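Local coordinates for protein spherulin-4 (Aspergillus clavatus, PDB 5C5G) that is a glycoside hydrolase of the spherulin-4 family, probably acting on galactosaminogalactan, the fungal polysaccharide whose biosynthesis requires Sph3 in a related Aspergillus, at residues Q120-D125 / S159-T164. Residues are numbered along the deposited sequence; the frame is centred on the assembly and turned at random.
Sequences QQYDAD and SRYLST
Tyr122 with Arg160 and Tyr161 with the backbone of Gln121 and Asp123 make a surface contact between two loops of the barrel. One runs from strand 112-116 into helix 124-139; the other links strands 148-152 and 167-172. The guanidinium of Arg160 lies flat on one face of the Tyr122 ring, with the planes 6° apart. Arg160 CZ sits 3.5 Å from the Tyr122 ring centroid, a cation-pi stack. Arg160 NH1 lies 3.4 Å from Tyr122 CG, and Arg160 NH2 lies over Tyr122 CE2 and CZ. Asp158 OD1 forms a salt bridge with Arg160 NE. Tyr161 is buried, and its hydroxyl is gripped by two backbone groups. Tyr161 OH donates to Gln121 O at 2.7 Å; the carbonyl oxygen of Gln121 lies at the edge of the Tyr161 ring, in its plane. Asp123 N donates back to Tyr161 OH at 3.0 Å, in a bent bond (141°). The Tyr161 ring also packs on Ile126, Leu127 and Leu130 of helix 124-139. Asp123 is the N-cap of that helix: its OD2 accepts from Asp125 N. The arrangement joins two loops beside the C-terminal end of a (beta/alpha)8 barrel, the end that carries the sugar-binding residues Asp116 and Glu172.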
loop_
_atom_site.group_PDB
_atom_site.type_symbol
_atom_site.label_atom_id
_atom_site.label_comp_id
_atom_site.label_asym_id
_atom_site.label_seq_id
_atom_site.Cartn_x
_atom_site.Cartn_y
_atom_site.Cartn_z
ATOM N N GLN A 120 -0.197 2.337 17.122
ATOM C CA GLN A 120 0.293 1.039 17.566
ATOM C C GLN A 120 -0.342 0.602 18.855
ATOM O O GLN A 120 -0.565 -0.585 19.063
ATOM C CB GLN A 120 1.791 1.094 17.831
ATOM C CG GLN A 120 2.674 1.056 16.620
ATOM C CD GLN A 120 4.121 1.193 17.028
ATOM O OE1 GLN A 120 4.619 2.307 17.182
ATOM N NE2 GLN A 120 4.790 0.067 17.268
ATOM N N GLN A 121 -0.563 1.535 19.769
ATOM C CA GLN A 121 -0.978 1.176 21.108
ATOM C C GLN A 121 -2.449 0.787 21.142
ATOM O O GLN A 121 -3.288 1.450 20.553
ATOM C CB GLN A 121 -0.721 2.340 22.078
ATOM C CG GLN A 121 0.689 2.928 21.983
ATOM C CD GLN A 121 0.983 3.977 23.049
ATOM O OE1 GLN A 121 0.182 4.202 23.958
ATOM N NE2 GLN A 121 2.141 4.626 22.936
ATOM N N TYR A 122 -2.760 -0.269 21.877
ATOM C CA TYR A 122 -4.141 -0.662 22.049
ATOM C C TYR A 122 -4.886 0.294 22.967
ATOM O O TYR A 122 -4.406 0.648 24.049
ATOM C CB TYR A 122 -4.267 -2.072 22.614
ATOM C CG TYR A 122 -5.704 -2.413 22.816
ATOM C CD1 TYR A 122 -6.479 -2.845 21.755
ATOM C CD2 TYR A 122 -6.310 -2.234 24.048
ATOM C CE1 TYR A 122 -7.818 -3.127 21.933
ATOM C CE2 TYR A 122 -7.642 -2.504 24.230
ATOM C CZ TYR A 122 -8.389 -2.954 23.170
ATOM O OH TYR A 122 -9.722 -3.234 23.348
ATOM N N ASP A 123 -6.077 0.682 22.529
ATOM C CA ASP A 123 -7.037 1.396 23.353
ATOM C C ASP A 123 -8.408 1.106 22.767
ATOM O O ASP A 123 -8.582 1.103 21.557
ATOM C CB ASP A 123 -6.737 2.892 23.353
ATOM C CG ASP A 123 -7.724 3.678 24.184
ATOM O OD1 ASP A 123 -7.478 3.853 25.388
ATOM O OD2 ASP A 123 -8.751 4.115 23.615
ATOM N N ALA A 124 -9.386 0.852 23.628
ATOM C CA ALA A 124 -10.723 0.471 23.172
ATOM C C ALA A 124 -11.378 1.542 22.308
ATOM O O ALA A 124 -12.095 1.214 21.347
ATOM C CB ALA A 124 -11.616 0.136 24.366
ATOM N N ASP A 125 -11.114 2.811 22.614
ATOM C CA ASP A 125 -11.709 3.904 21.841
ATOM C C ASP A 125 -11.082 3.960 20.457
ATOM O O ASP A 125 -11.735 4.284 19.463
ATOM C CB ASP A 125 -11.510 5.263 22.520
ATOM C CG ASP A 125 -12.352 5.433 23.765
ATOM O OD1 ASP A 125 -13.177 4.545 24.055
ATOM O OD2 ASP A 125 -12.188 6.471 24.444
ATOM N N SER A 159 -2.026 -6.631 18.220
ATOM C CA SER A 159 -2.575 -7.573 17.268
ATOM C C SER A 159 -4.081 -7.436 17.123
ATOM O O SER A 159 -4.612 -7.834 16.093
ATOM C CB SER A 159 -2.220 -9.008 17.664
ATOM O OG SER A 159 -2.769 -9.348 18.920
ATOM N N ARG A 160 -4.764 -6.877 18.115
ATOM C CA ARG A 160 -6.210 -6.716 18.029
ATOM C C ARG A 160 -6.621 -5.778 16.912
ATOM O O ARG A 160 -7.782 -5.809 16.467
ATOM C CB ARG A 160 -6.779 -6.247 19.366
ATOM C CG ARG A 160 -6.810 -7.346 20.405
ATOM C CD ARG A 160 -7.045 -6.796 21.797
ATOM N NE ARG A 160 -5.818 -6.224 22.334
ATOM C CZ ARG A 160 -5.663 -5.848 23.601
ATOM N NH1 ARG A 160 -4.504 -5.349 23.988
ATOM N NH2 ARG A 160 -6.653 -5.991 24.481
ATOM N N TYR A 161 -5.710 -4.955 16.423
ATOM C CA TYR A 161 -6.041 -4.089 15.304
ATOM C C TYR A 161 -5.993 -4.800 13.952
ATOM O O TYR A 161 -6.599 -4.336 12.988
ATOM C CB TYR A 161 -5.090 -2.897 15.286
ATOM C CG TYR A 161 -5.242 -1.925 16.440
ATOM C CD1 TYR A 161 -6.482 -1.628 16.979
ATOM C CD2 TYR A 161 -4.145 -1.269 16.970
ATOM C CE1 TYR A 161 -6.617 -0.725 18.021
ATOM C CE2 TYR A 161 -4.280 -0.355 18.023
ATOM C CZ TYR A 161 -5.516 -0.104 18.547
ATOM O OH TYR A 161 -5.667 0.797 19.560
ATOM N N LEU A 162 -5.280 -5.917 13.857
ATOM C CA LEU A 162 -5.038 -6.519 12.554
ATOM C C LEU A 162 -6.319 -6.946 11.859
ATOM O O LEU A 162 -6.418 -6.857 10.634
ATOM C CB LEU A 162 -4.103 -7.710 12.673
ATOM C CG LEU A 162 -2.699 -7.363 13.143
ATOM C CD1 LEU A 162 -1.899 -8.638 13.371
ATOM C CD2 LEU A 162 -1.944 -6.450 12.185
ATOM N N SER A 163 -7.304 -7.408 12.610
ATOM C CA SER A 163 -8.517 -7.924 11.977
ATOM C C SER A 163 -9.445 -6.801 11.504
ATOM O O SER A 163 -10.433 -7.080 10.818
ATOM C CB SER A 163 -9.250 -8.881 12.906
ATOM O OG SER A 163 -9.694 -8.187 14.041
ATOM N N THR A 164 -9.133 -5.550 11.827
ATOM C CA THR A 164 -9.933 -4.421 11.348
ATOM C C THR A 164 -9.548 -3.956 9.947
ATOM O O THR A 164 -10.227 -3.114 9.356
ATOM C CB THR A 164 -9.871 -3.223 12.320
ATOM O OG1 THR A 164 -8.575 -2.610 12.327
ATOM C CG2 THR A 164 -10.209 -3.677 13.711
#